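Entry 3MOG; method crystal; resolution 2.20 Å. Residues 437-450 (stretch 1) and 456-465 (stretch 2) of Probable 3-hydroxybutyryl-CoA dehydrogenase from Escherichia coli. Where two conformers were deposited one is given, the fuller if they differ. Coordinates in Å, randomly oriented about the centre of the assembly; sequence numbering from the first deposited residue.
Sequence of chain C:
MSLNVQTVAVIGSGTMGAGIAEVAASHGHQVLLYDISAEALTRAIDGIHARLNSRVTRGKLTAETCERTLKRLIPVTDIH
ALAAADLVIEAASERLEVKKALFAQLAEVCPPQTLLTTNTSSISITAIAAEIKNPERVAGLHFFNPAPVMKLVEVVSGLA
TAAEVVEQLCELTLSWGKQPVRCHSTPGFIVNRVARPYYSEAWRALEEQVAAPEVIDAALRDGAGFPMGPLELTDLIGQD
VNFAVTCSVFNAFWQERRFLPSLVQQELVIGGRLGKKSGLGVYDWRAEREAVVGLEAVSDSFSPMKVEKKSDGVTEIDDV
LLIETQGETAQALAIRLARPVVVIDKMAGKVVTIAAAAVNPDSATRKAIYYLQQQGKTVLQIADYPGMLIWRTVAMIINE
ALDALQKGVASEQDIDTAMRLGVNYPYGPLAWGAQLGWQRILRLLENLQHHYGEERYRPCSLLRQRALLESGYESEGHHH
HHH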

# COMPACT_ATOMS: atom_id res chain seq x y z
N GLY C 437 19.16 15.36 -19.56
CA GLY C 437 18.03 15.64 -20.39
C GLY C 437 16.75 15.13 -19.75
O GLY C 437 16.62 13.93 -19.49
N TRP C 438 15.82 16.04 -19.50
CA TRP C 438 14.52 15.70 -18.91
C TRP C 438 13.64 14.74 -19.71
O TRP C 438 12.99 13.87 -19.14
CB TRP C 438 13.75 16.98 -18.54
CG TRP C 438 14.51 17.87 -17.59
CD1 TRP C 438 15.03 19.11 -17.86
CD2 TRP C 438 14.86 17.59 -16.22
NE1 TRP C 438 15.67 19.62 -16.76
CE2 TRP C 438 15.57 18.72 -15.73
CE3 TRP C 438 14.63 16.51 -15.36
CZ2 TRP C 438 16.05 18.79 -14.42
CZ3 TRP C 438 15.11 16.59 -14.06
CH2 TRP C 438 15.82 17.72 -13.60
N GLN C 439 13.63 14.89 -21.04
CA GLN C 439 12.85 14.02 -21.89
C GLN C 439 13.41 12.62 -21.90
O GLN C 439 12.67 11.65 -21.98
CB GLN C 439 12.79 14.55 -23.32
CG GLN C 439 11.93 15.77 -23.48
CD GLN C 439 12.18 16.44 -24.80
OE1 GLN C 439 11.41 16.26 -25.74
NE2 GLN C 439 13.27 17.19 -24.90
N ARG C 440 14.73 12.54 -21.80
CA ARG C 440 15.44 11.27 -21.74
C ARG C 440 15.14 10.50 -20.45
O ARG C 440 14.93 9.29 -20.49
CB ARG C 440 16.95 11.51 -21.88
CG ARG C 440 17.75 10.23 -22.01
CD ARG C 440 19.19 10.50 -22.35
NE ARG C 440 19.90 9.23 -22.44
CZ ARG C 440 21.16 9.10 -22.82
NH1 ARG C 440 21.70 7.89 -22.85
NH2 ARG C 440 21.90 10.17 -23.15
N ILE C 441 15.16 11.20 -19.32
CA ILE C 441 14.82 10.59 -18.03
C ILE C 441 13.35 10.17 -18.03
O ILE C 441 13.02 9.06 -17.61
CB ILE C 441 15.11 11.54 -16.83
CG1 ILE C 441 16.60 11.88 -16.77
CG2 ILE C 441 14.61 10.94 -15.51
CD1 ILE C 441 17.52 10.67 -16.75
N LEU C 442 12.49 11.05 -18.54
CA LEU C 442 11.06 10.76 -18.67
C LEU C 442 10.77 9.50 -19.48
O LEU C 442 10.02 8.64 -19.02
CB LEU C 442 10.30 11.95 -19.28
CG LEU C 442 8.84 11.72 -19.58
CD1 LEU C 442 8.01 11.70 -18.28
CD2 LEU C 442 8.31 12.75 -20.57
N ARG C 443 11.37 9.39 -20.67
CA ARG C 443 11.13 8.24 -21.55
C ARG C 443 11.50 6.89 -20.90
O ARG C 443 10.74 5.92 -20.98
CB ARG C 443 11.87 8.41 -22.88
CG ARG C 443 11.73 7.23 -23.85
CD ARG C 443 12.40 7.52 -25.18
NE ARG C 443 13.79 7.95 -25.02
CZ ARG C 443 14.54 8.45 -26.00
NH1 ARG C 443 14.05 8.56 -27.23
NH2 ARG C 443 15.79 8.81 -25.74
N LEU C 444 12.66 6.87 -20.25
CA LEU C 444 13.16 5.73 -19.51
C LEU C 444 12.18 5.28 -18.42
O LEU C 444 11.76 4.12 -18.40
CB LEU C 444 14.52 6.08 -18.92
CG LEU C 444 15.23 5.18 -17.91
CD1 LEU C 444 15.42 3.79 -18.43
CD2 LEU C 444 16.58 5.81 -17.66
N LEU C 445 11.81 6.20 -17.54
CA LEU C 445 10.89 5.88 -16.45
C LEU C 445 9.53 5.39 -16.96
O LEU C 445 8.98 4.43 -16.40
CB LEU C 445 10.76 7.04 -15.44
CG LEU C 445 12.02 7.33 -14.60
CD1 LEU C 445 11.88 8.58 -13.80
CD2 LEU C 445 12.38 6.20 -13.66
N GLU C 446 9.01 6.01 -18.03
CA GLU C 446 7.76 5.56 -18.68
C GLU C 446 7.88 4.13 -19.17
O GLU C 446 6.94 3.34 -19.00
CB GLU C 446 7.34 6.46 -19.84
CG GLU C 446 6.73 7.79 -19.41
CD GLU C 446 6.31 8.67 -20.59
OE1 GLU C 446 7.05 8.73 -21.59
OE2 GLU C 446 5.24 9.32 -20.51
N ASN C 447 9.02 3.79 -19.77
CA ASN C 447 9.27 2.41 -20.21
C ASN C 447 9.37 1.44 -19.05
O ASN C 447 8.76 0.37 -19.09
CB ASN C 447 10.53 2.32 -21.07
CG ASN C 447 10.28 2.69 -22.52
OD1 ASN C 447 9.19 2.47 -23.06
ND2 ASN C 447 11.27 3.28 -23.16
N LEU C 448 10.10 1.82 -18.00
CA LEU C 448 10.14 1.00 -16.78
C LEU C 448 8.75 0.79 -16.17
O LEU C 448 8.41 -0.33 -15.80
CB LEU C 448 11.10 1.60 -15.76
CG LEU C 448 12.57 1.63 -16.20
CD1 LEU C 448 13.39 2.28 -15.15
CD2 LEU C 448 13.10 0.22 -16.48
N GLN C 449 7.96 1.87 -16.11
CA GLN C 449 6.60 1.86 -15.58
C GLN C 449 5.70 0.95 -16.39
O GLN C 449 4.94 0.17 -15.83
CB GLN C 449 6.01 3.29 -15.55
CG GLN C 449 4.56 3.40 -15.06
CD GLN C 449 3.92 4.75 -15.40
OE1 GLN C 449 3.06 5.24 -14.66
NE2 GLN C 449 4.35 5.35 -16.52
N HIS C 450 5.80 1.03 -17.71
CA HIS C 450 5.09 0.11 -18.58
C HIS C 450 5.54 -1.35 -18.39
O HIS C 450 4.70 -2.22 -18.20
CB HIS C 450 5.19 0.52 -20.05
CG HIS C 450 4.50 -0.43 -20.97
ND1 HIS C 450 3.13 -0.45 -21.14
CD2 HIS C 450 4.99 -1.44 -21.74
CE1 HIS C 450 2.80 -1.41 -21.98
NE2 HIS C 450 3.91 -2.02 -22.36
N ARG C 456 5.67 2.46 -8.54
CA ARG C 456 7.04 2.79 -8.17
C ARG C 456 7.82 3.54 -9.28
O ARG C 456 8.61 4.43 -8.99
CB ARG C 456 7.74 1.47 -7.81
CG ARG C 456 9.19 1.60 -7.46
CD ARG C 456 9.83 0.26 -7.21
NE ARG C 456 11.27 0.42 -7.13
CZ ARG C 456 11.93 0.81 -6.06
NH1 ARG C 456 11.29 1.08 -4.93
NH2 ARG C 456 13.25 0.94 -6.11
N TYR C 457 7.60 3.17 -10.54
CA TYR C 457 8.34 3.77 -11.64
C TYR C 457 7.61 4.95 -12.31
O TYR C 457 8.05 5.40 -13.36
CB TYR C 457 8.83 2.69 -12.64
CG TYR C 457 9.79 1.77 -11.96
CD1 TYR C 457 11.09 2.18 -11.68
CD2 TYR C 457 9.39 0.50 -11.53
CE1 TYR C 457 11.96 1.35 -11.00
CE2 TYR C 457 10.26 -0.34 -10.87
CZ TYR C 457 11.54 0.09 -10.60
OH TYR C 457 12.40 -0.75 -9.92
N ARG C 458 6.53 5.44 -11.69
CA ARG C 458 5.84 6.62 -12.20
C ARG C 458 6.77 7.83 -12.29
O ARG C 458 7.49 8.15 -11.34
CB ARG C 458 4.57 6.94 -11.39
CG ARG C 458 4.78 7.49 -9.95
CD ARG C 458 4.78 9.01 -9.89
NE ARG C 458 5.11 9.51 -8.56
CZ ARG C 458 6.35 9.67 -8.12
NH1 ARG C 458 7.37 9.35 -8.90
NH2 ARG C 458 6.58 10.13 -6.89
N PRO C 459 6.80 8.49 -13.47
CA PRO C 459 7.42 9.81 -13.57
C PRO C 459 6.61 10.78 -12.73
O PRO C 459 5.36 10.75 -12.78
CB PRO C 459 7.20 10.18 -15.03
CG PRO C 459 6.97 8.88 -15.73
CD PRO C 459 6.27 8.03 -14.76
N CYS C 460 7.27 11.61 -11.92
CA CYS C 460 6.50 12.53 -11.08
C CYS C 460 5.99 13.71 -11.92
O CYS C 460 6.51 13.96 -13.01
CB CYS C 460 7.26 12.97 -9.83
SG CYS C 460 8.50 14.18 -10.14
N SER C 461 4.99 14.42 -11.41
CA SER C 461 4.33 15.46 -12.19
C SER C 461 5.31 16.56 -12.67
O SER C 461 5.21 17.02 -13.82
CB SER C 461 3.11 15.99 -11.42
OG SER C 461 2.73 17.29 -11.85
N LEU C 462 6.29 16.91 -11.83
CA LEU C 462 7.32 17.91 -12.19
C LEU C 462 8.29 17.42 -13.27
O LEU C 462 8.82 18.23 -14.04
CB LEU C 462 8.09 18.40 -10.94
CG LEU C 462 9.09 19.56 -11.12
CD1 LEU C 462 8.39 20.82 -11.65
CD2 LEU C 462 9.81 19.85 -9.81
N LEU C 463 8.54 16.12 -13.32
CA LEU C 463 9.33 15.56 -14.40
C LEU C 463 8.63 15.75 -15.73
O LEU C 463 9.25 16.25 -16.68
CB LEU C 463 9.73 14.10 -14.17
CG LEU C 463 10.55 13.36 -15.25
CD1 LEU C 463 11.88 14.02 -15.57
CD2 LEU C 463 10.79 11.91 -14.84
N ARG C 464 7.34 15.38 -15.82
CA ARG C 464 6.57 15.63 -17.07
C ARG C 464 6.60 17.11 -17.43
O ARG C 464 6.80 17.46 -18.59
CB ARG C 464 5.11 15.16 -16.99
CG ARG C 464 4.92 13.70 -16.55
CD ARG C 464 3.49 13.21 -16.83
NE ARG C 464 3.35 11.80 -16.53
CZ ARG C 464 3.64 10.80 -17.36
NH1 ARG C 464 4.07 11.04 -18.60
NH2 ARG C 464 3.46 9.55 -16.96
N GLN C 465 6.42 17.95 -16.42
CA GLN C 465 6.44 19.40 -16.55
C GLN C 465 7.77 19.89 -17.10
O GLN C 465 7.79 20.74 -18.00
CB GLN C 465 6.14 20.05 -15.19
CG GLN C 465 6.18 21.58 -15.12
CD GLN C 465 5.66 22.13 -13.77
OE1 GLN C 465 6.13 23.17 -13.28
NE2 GLN C 465 4.70 21.41 -13.16
O HOH W 1 3.25 7.08 -18.22

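Residues 438-450 form a helix, with Gly-437 at its N-cap; the positive phi there (102°) would jam a side chain against the preceding carbonyl, so glycine suits the position. After Arg-456 and Tyr-457 the second stretch runs extended through Arg-458 to Cys-460 and turns helical at Ser-461, with Cys-460 as N-cap. The two helix axes cross at 131° and come within 9.5 Å, and the nearest CA atoms across the stretches are those of Gln-449 and Tyr-457, 4.7 Å apart. No backbone hydrogen bond links the stretches: Leu-445 O and Tyr-457 O lie 3.3 Å apart, but both are acceptors.

In the apolar packing, Leu-463 is the knob, seated among Trp-438, Ile-441, Leu-442 and Leu-445, residues spaced to line one side of a helix. Its CD1 meets the edge of the indole at Trp-438 CE3 (3.7 Å). Leu-463 CD2 lies 3.7 Å from Leu-445 CD1, and both methyls lie near Ile-441 CG2, CD2 at 4.0 Å and CD1 at 4.1 Å; a branched leucine can thus touch several walls of the hole. Pro-459, compact and apolar, packs its CB against Leu-442 CD1 (3.7 Å) and its CG against the aliphatic Glu-446 CG (3.8 Å). Leu-448 CB and Tyr-457 CB pack at 4.0 Å; the tyrosine CB points toward the first helix, its large ring adds apolar surface beside Leu-448, and its OH is hydrogen-bonded elsewhere in the structure, so the buried residue's polar end is satisfied.

Among the polar contacts, Arg-464 starts out pointing away from the first helix, but its long side chain returns, and NH1 donates a hydrogen bond to Glu-446 OE2 (2.8 Å, 157°) within a salt bridge. OE2 lies near the guanidinium plane, where the N-H bonds point. One water bridges two donors, accepting from Gln-449 NE2 at 2.7 Å and from Arg-464 NH2 at 2.8 Å.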